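Local structure of putative polyketide cyclase (3F9S) at residues 5-8 against 9-12; 15-19 against 20-24. The protein is of unconfirmed function but, as a putative polyketide cyclase of the SnoaL-like family with an NTF2-type fold, probably acts on a small molecule bound within its cone-shaped chain. All coordinates share one frame; numbering follows the deposited sequence. Where two conformers were deposited one is given.

In the fold
Both contacts are local and lie in series on helix 8-21, the first helix of an NTF2-type fold. Contact 1 (5-8 against 9-12) comes first and builds the start of this helix, directly after strand 3-4; contact 2 (15-19 against 20-24) ends it, ahead of helix 28-31. Their centres are about 15 Å apart, and a hydrogen bond between Thr16 OG1 and Leu12 O joins them. Contact 1 lies about 16 Å from the centre of the chain and contact 2 about 9 Å, consistent with a helix running inward from a peripheral start. Both rest on the mixed sheet through strand 71-80, while contact 2 also meets helix 53-66 and adjoins a bound glycerol.

Contact 1 of 2, residues 5-8 against 9-12; sequences SSKA and KEIL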
ATOM      1  N   SER A   5     -21.647   6.920  -2.349  1.00 29.83           N
ATOM      2  CA  SER A   5     -22.552   7.978  -1.977  1.00 29.82           C
ATOM      3  C   SER A   5     -21.647   9.138  -1.589  1.00 28.67           C
ATOM      4  O   SER A   5     -20.412   8.990  -1.426  1.00 27.76           O
ATOM      5  CB  SER A   5     -23.474   7.589  -0.825  1.00 31.16           C
ATOM      6  OG  SER A   5     -22.861   7.745   0.438  1.00 30.25           O
ATOM      7  N   SER A   6     -22.293  10.273  -1.374  1.00 28.89           N
ATOM      8  CA  SER A   6     -21.626  11.504  -0.937  1.00 29.08           C
ATOM      9  C   SER A   6     -20.859  11.368   0.385  1.00 28.39           C
ATOM     10  O   SER A   6     -19.997  12.189   0.688  1.00 29.42           O
ATOM     11  CB  SER A   6     -22.659  12.623  -0.770  1.00 28.32           C
ATOM     12  OG  SER A   6     -23.579  12.326   0.260  1.00 26.83           O
ATOM     13  N   LYS A   7     -21.195  10.356   1.180  1.00 26.30           N
ATOM     14  CA  LYS A   7     -20.598  10.157   2.490  1.00 27.12           C
ATOM     15  C   LYS A   7     -19.551   9.059   2.592  1.00 24.04           C
ATOM     16  O   LYS A   7     -19.190   8.677   3.696  1.00 23.38           O
ATOM     17  CB  LYS A   7     -21.721   9.976   3.519  1.00 27.98           C
ATOM     18  CG  LYS A   7     -22.520  11.265   3.646  1.00 27.79           C
ATOM     19  CD  LYS A   7     -23.480  11.281   4.812  1.00 31.83           C
ATOM     20  CE  LYS A   7     -24.146  12.672   4.914  1.00 33.56           C
ATOM     21  NZ  LYS A   7     -23.192  13.798   5.078  1.00 35.63           N
ATOM     22  N   ALA A   8     -19.048   8.581   1.456  1.00 23.86           N
ATOM     23  CA  ALA A   8     -18.061   7.496   1.428  1.00 24.95           C
ATOM     24  C   ALA A   8     -16.896   7.711   2.386  1.00 24.58           C
ATOM     25  O   ALA A   8     -16.525   6.807   3.147  1.00 24.92           O
ATOM     26  CB  ALA A   8     -17.530   7.292  -0.014  1.00 24.49           C
ATOM     27  N   LYS A   9     -16.319   8.909   2.379  1.00 24.35           N
ATOM     28  CA  LYS A   9     -15.157   9.158   3.266  1.00 23.67           C
ATOM     29  C   LYS A   9     -15.519   9.088   4.754  1.00 24.82           C
ATOM     30  O   LYS A   9     -14.773   8.493   5.564  1.00 25.34           O
ATOM     31  CB  LYS A   9     -14.492  10.491   2.957  1.00 24.01           C
ATOM     32  CG  LYS A   9     -13.777  10.436   1.621  1.00 23.57           C
ATOM     33  CD  LYS A   9     -13.012  11.699   1.404  1.00 21.78           C
ATOM     34  CE  LYS A   9     -12.346  11.760   0.038  1.00 24.68           C
ATOM     35  NZ  LYS A   9     -11.480  12.962  -0.097  1.00 23.29           N
ATOM     36  N   GLU A  10     -16.663   9.685   5.082  1.00 25.73           N
ATOM     37  CA  GLU A  10     -17.162   9.675   6.457  0.50 26.98           C
ATOM     38  C   GLU A  10     -17.468   8.232   6.864  1.00 25.15           C
ATOM     39  O   GLU A  10     -17.160   7.827   7.979  1.00 24.82           O
ATOM     40  CB  GLU A  10     -18.364  10.616   6.605  0.50 27.39           C
ATOM     41  CG  GLU A  10     -17.948  12.098   6.573  0.50 28.81           C
ATOM     42  CD  GLU A  10     -19.068  13.070   6.206  0.50 31.06           C
ATOM     43  OE1 GLU A  10     -19.558  13.022   5.057  0.50 37.84           O
ATOM     44  OE2 GLU A  10     -19.421  13.933   7.038  0.50 39.33           O
ATOM     45  N   ILE A  11     -18.046   7.468   5.945  1.00 24.48           N
ATOM     46  CA  ILE A  11     -18.374   6.061   6.180  1.00 24.33           C
ATOM     47  C   ILE A  11     -17.119   5.253   6.496  1.00 25.68           C
ATOM     48  O   ILE A  11     -17.092   4.541   7.496  1.00 26.34           O
ATOM     49  CB  ILE A  11     -19.128   5.457   4.987  1.00 25.16           C
ATOM     50  CG1 ILE A  11     -20.546   6.014   4.936  1.00 26.42           C
ATOM     51  CG2 ILE A  11     -19.156   3.918   5.067  1.00 25.90           C
ATOM     52  CD1 ILE A  11     -21.170   5.841   3.603  1.00 29.03           C
ATOM     53  N   LEU A  12     -16.081   5.386   5.671  1.00 25.81           N
ATOM     54  CA  LEU A  12     -14.809   4.680   5.907  1.00 27.15           C
ATOM     55  C   LEU A  12     -14.192   5.061   7.215  1.00 27.07           C
ATOM     56  O   LEU A  12     -13.681   4.207   7.925  1.00 30.12           O
ATOM     57  CB  LEU A  12     -13.748   4.960   4.840  1.00 28.37           C
ATOM     58  CG  LEU A  12     -13.744   4.165   3.554  1.00 32.82           C
ATOM     59  CD1 LEU A  12     -12.467   4.486   2.748  1.00 28.74           C
ATOM     60  CD2 LEU A  12     -13.870   2.666   3.836  1.00 31.40           C
TER
HETATM   61  O   HOH W   1     -17.210  11.191   0.791  1.00 21.81           O
HETATM   62  O   HOH W   2     -17.861  11.850   3.409  1.00 25.55           O
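Lys7 and Glu10, in the conformer described, meet through a long salt bridge, Lys7 NZ lying 3.7 Å from Glu10 OE1. The lysine chain is extended until its last torsion, where a bend (chi4 -58°) swings NZ back toward the carboxylate. Glu10 OE1 also lies alongside Lys7 CG. Both residues are exposed, and the pairing is probably weak. In this conformer Glu10 OE1 takes a closer bond from water 2, at 2.6 Å. That water also accepts from Glu10 N at 3.0 Å and gives a weak bond to Ser6 O, thus tying carboxylate, helix start and preceding turn together. Water 1 makes a second bridge, donating to Ser6 O and accepting from Lys9 N, a first-turn amide of the helix.

Lys7 holds the N-cap position. Lys7 O accepts from Ile11 N at 2.8 Å, almost head-on (C=O...N 169°), with Ile11 CG1 and CD1 packed against the same oxygen. One residue on, Leu12 N bonds to Ala8 O at 2.9 Å.

Behind this cap, Ser5 to Ala8 form a type I turn, fastened by Ala8 N to Ser5 O. Ser5 OG, placed between its own N and carbonyl carbon (chi1 83°), accepts Lys7 N at 3.2 Å in an ST turn and is also hydrogen-bonded to Asn121. Without the hydroxyl, as with an alanine here, Lys7 N and Asn121 OD1 are each likely to lose a partner, leaving the turn less firmly fixed.

The buried side of the helix rests on the sheet: Ala8 and Leu12 touch Phe118 of strand 107-118 and Val84 of strand 83-93. Leu12 also reaches Leu77 of strand 71-80, beside Lys9, whose NZ bonds to Leu77 O and forms a salt bridge with Asp80 of the second subunit.

Contact 2 of 2, residues 15-19 against 20-24; sequences FTREV and WSEGN
Phe15 and Trp20 form an offset edge-to-face aromatic pair, the indole edge directed at the phenyl face with the planes 78° apart. Phe15 CZ and Trp20 NE1 approach to 3.4 Å. Whereas Phe15 meets the indole at its edge, Val19 CG1 sits over one face, 3.8 Å from the centroid of the five-membered ring of Trp20, as a CH-pi contact. The valine branch anti to the backbone N (chi1 175°) makes this touch, while CG2 turns to Asn24 O. Trp20 NE1 is hydrogen-bonded to Tyr56 OH of helix 53-66. The nearest atoms of the Trp20 side chain and of a glycerol, probably from the crystallisation liquor, are about 3 Å apart, consistent with a place beside the pocket that NTF2-type folds enclose between helices and curved sheet.

On the exposed side, Arg17, in the conformer described, makes a salt bridge with Glu22. Arg17 NE lies 2.9 Å from Glu22 OE2, on the syn side but tilted out of the carboxylate plane; the bond is bent (134°) and the two groups are strongly twisted against each other.

The backbone bonding widens as the helix ends. Thr16 O takes Ser21 N at 2.9 Å, a pi-type turn, and only weakly Trp20 N; Glu22 N likewise bonds weakly to Arg17 O. Gly23 then leaves the helix with positive phi, a geometry that favours glycine, and Asn24 N folds back onto Glu18 O at 2.7 Å. That closure is one residue wider than a Schellman motif, with the weak bond from Gly23 N to Val19 O inside it. Asn24 OD1 accepts from Ala27 N.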
ATOM      1  N   PHE A  15     -16.424   3.430   9.959  1.00 23.27           N
ATOM      2  CA  PHE A  15     -16.198   1.997   9.831  1.00 24.11           C
ATOM      3  C   PHE A  15     -14.845   1.583  10.401  1.00 24.60           C
ATOM      4  O   PHE A  15     -14.762   0.658  11.198  1.00 26.09           O
ATOM      5  CB  PHE A  15     -16.282   1.628   8.351  1.00 25.45           C
ATOM      6  CG  PHE A  15     -15.509   0.402   7.958  1.00 29.35           C
ATOM      7  CD1 PHE A  15     -15.903  -0.866   8.333  1.00 29.40           C
ATOM      8  CD2 PHE A  15     -14.373   0.551   7.177  1.00 33.80           C
ATOM      9  CE1 PHE A  15     -15.156  -1.982   7.917  1.00 27.88           C
ATOM     10  CE2 PHE A  15     -13.646  -0.527   6.776  1.00 31.24           C
ATOM     11  CZ  PHE A  15     -14.025  -1.787   7.141  1.00 27.13           C
ATOM     12  N   THR A  16     -13.802   2.308  10.005  1.00 22.96           N
ATOM     13  CA  THR A  16     -12.442   2.030  10.454  1.00 23.53           C
ATOM     14  C   THR A  16     -12.367   2.195  11.951  1.00 23.94           C
ATOM     15  O   THR A  16     -11.794   1.358  12.645  1.00 25.08           O
ATOM     16  CB  THR A  16     -11.426   2.947   9.741  1.00 24.14           C
ATOM     17  OG1 THR A  16     -11.487   2.692   8.328  1.00 27.04           O
ATOM     18  CG2 THR A  16     -10.001   2.708  10.237  1.00 24.68           C
ATOM     19  N   ARG A  17     -12.992   3.254  12.442  1.00 25.07           N
ATOM     20  CA  ARG A  17     -13.009   3.515  13.864  0.50 25.31           C
ATOM     21  C   ARG A  17     -13.743   2.409  14.621  1.00 25.11           C
ATOM     22  O   ARG A  17     -13.175   1.792  15.528  1.00 25.60           O
ATOM     23  CB  ARG A  17     -13.644   4.869  14.149  0.50 26.21           C
ATOM     24  CG  ARG A  17     -13.556   5.257  15.592  0.50 29.89           C
ATOM     25  CD  ARG A  17     -14.190   6.587  15.838  0.50 33.91           C
ATOM     26  NE  ARG A  17     -14.217   6.882  17.268  0.50 36.20           N
ATOM     27  CZ  ARG A  17     -14.826   7.930  17.823  0.50 38.13           C
ATOM     28  NH1 ARG A  17     -15.473   8.845  17.092  0.50 37.98           N
ATOM     29  NH2 ARG A  17     -14.773   8.072  19.145  0.50 41.94           N
ATOM     30  N   GLU A  18     -14.984   2.166  14.235  1.00 26.49           N
ATOM     31  CA  GLU A  18     -15.830   1.216  14.960  1.00 26.92           C
ATOM     32  C   GLU A  18     -15.395  -0.225  14.873  1.00 26.28           C
ATOM     33  O   GLU A  18     -15.262  -0.907  15.895  1.00 26.03           O
ATOM     34  CB  GLU A  18     -17.275   1.331  14.487  1.00 27.23           C
ATOM     35  CG  GLU A  18     -17.916   2.636  14.846  1.00 31.14           C
ATOM     36  CD  GLU A  18     -19.348   2.768  14.364  1.00 31.30           C
ATOM     37  OE1 GLU A  18     -19.830   1.936  13.566  1.00 33.39           O
ATOM     38  OE2 GLU A  18     -19.998   3.747  14.793  1.00 43.81           O
ATOM     39  N   VAL A  19     -15.196  -0.690  13.650  1.00 25.29           N
ATOM     40  CA  VAL A  19     -14.857  -2.091  13.446  1.00 26.23           C
ATOM     41  C   VAL A  19     -13.395  -2.382  13.750  1.00 25.53           C
ATOM     42  O   VAL A  19     -13.099  -3.265  14.546  1.00 26.60           O
ATOM     43  CB  VAL A  19     -15.184  -2.555  12.021  1.00 26.31           C
ATOM     44  CG1 VAL A  19     -14.713  -4.007  11.790  1.00 24.81           C
ATOM     45  CG2 VAL A  19     -16.674  -2.412  11.757  1.00 25.92           C
ATOM     46  N   TRP A  20     -12.500  -1.608  13.152  1.00 25.17           N
ATOM     47  CA  TRP A  20     -11.080  -1.935  13.179  1.00 26.43           C
ATOM     48  C   TRP A  20     -10.281  -1.388  14.318  1.00 27.57           C
ATOM     49  O   TRP A  20      -9.347  -2.053  14.765  1.00 29.27           O
ATOM     50  CB  TRP A  20     -10.453  -1.577  11.837  1.00 25.86           C
ATOM     51  CG  TRP A  20     -10.916  -2.559  10.852  1.00 23.67           C
ATOM     52  CD1 TRP A  20     -11.958  -2.427   9.998  1.00 26.69           C
ATOM     53  CD2 TRP A  20     -10.447  -3.908  10.726  1.00 24.22           C
ATOM     54  NE1 TRP A  20     -12.136  -3.592   9.300  1.00 26.13           N
ATOM     55  CE2 TRP A  20     -11.224  -4.522   9.727  1.00 25.24           C
ATOM     56  CE3 TRP A  20      -9.421  -4.643  11.338  1.00 26.08           C
ATOM     57  CZ2 TRP A  20     -11.008  -5.843   9.312  1.00 27.19           C
ATOM     58  CZ3 TRP A  20      -9.221  -5.962  10.950  1.00 27.19           C
ATOM     59  CH2 TRP A  20     -10.015  -6.548   9.940  1.00 27.64           C
ATOM     60  N   SER A  21     -10.584  -0.167  14.733  1.00 27.77           N
ATOM     61  CA  SER A  21      -9.874   0.435  15.848  1.00 27.31           C
ATOM     62  C   SER A  21     -10.519   0.088  17.177  1.00 27.26           C
ATOM     63  O   SER A  21      -9.798  -0.091  18.149  1.00 27.50           O
ATOM     64  CB  SER A  21      -9.756   1.946  15.687  1.00 27.81           C
ATOM     65  OG  SER A  21      -9.007   2.265  14.527  1.00 25.45           O
ATOM     66  N   GLU A  22     -11.850  -0.018  17.227  1.00 25.84           N
ATOM     67  CA  GLU A  22     -12.579  -0.287  18.472  1.00 27.66           C
ATOM     68  C   GLU A  22     -13.046  -1.721  18.625  1.00 27.18           C
ATOM     69  O   GLU A  22     -13.451  -2.103  19.716  1.00 26.48           O
ATOM     70  CB  GLU A  22     -13.754   0.668  18.609  1.00 27.85           C
ATOM     71  CG  GLU A  22     -13.323   2.122  18.756  1.00 28.34           C
ATOM     72  CD  GLU A  22     -14.450   3.113  18.571  1.00 31.29           C
ATOM     73  OE1 GLU A  22     -15.626   2.727  18.398  1.00 39.23           O
ATOM     74  OE2 GLU A  22     -14.144   4.317  18.590  1.00 39.74           O
ATOM     75  N   GLY A  23     -12.969  -2.517  17.567  1.00 27.15           N
ATOM     76  CA  GLY A  23     -13.348  -3.921  17.634  1.00 26.26           C
ATOM     77  C   GLY A  23     -14.828  -4.178  17.773  1.00 26.06           C
ATOM     78  O   GLY A  23     -15.216  -5.219  18.314  1.00 26.01           O
ATOM     79  N   ASN A  24     -15.649  -3.250  17.280  1.00 25.22           N
ATOM     80  CA  ASN A  24     -17.085  -3.398  17.288  1.00 27.42           C
ATOM     81  C   ASN A  24     -17.348  -4.239  16.036  1.00 27.12           C
ATOM     82  O   ASN A  24     -17.772  -3.732  15.007  1.00 27.87           O
ATOM     83  CB  ASN A  24     -17.800  -2.048  17.271  1.00 28.54           C
ATOM     84  CG  ASN A  24     -19.308  -2.174  17.365  1.00 35.19           C
ATOM     85  OD1 ASN A  24     -19.877  -3.268  17.250  1.00 32.83           O
ATOM     86  ND2 ASN A  24     -19.973  -1.032  17.545  1.00 35.75           N
TER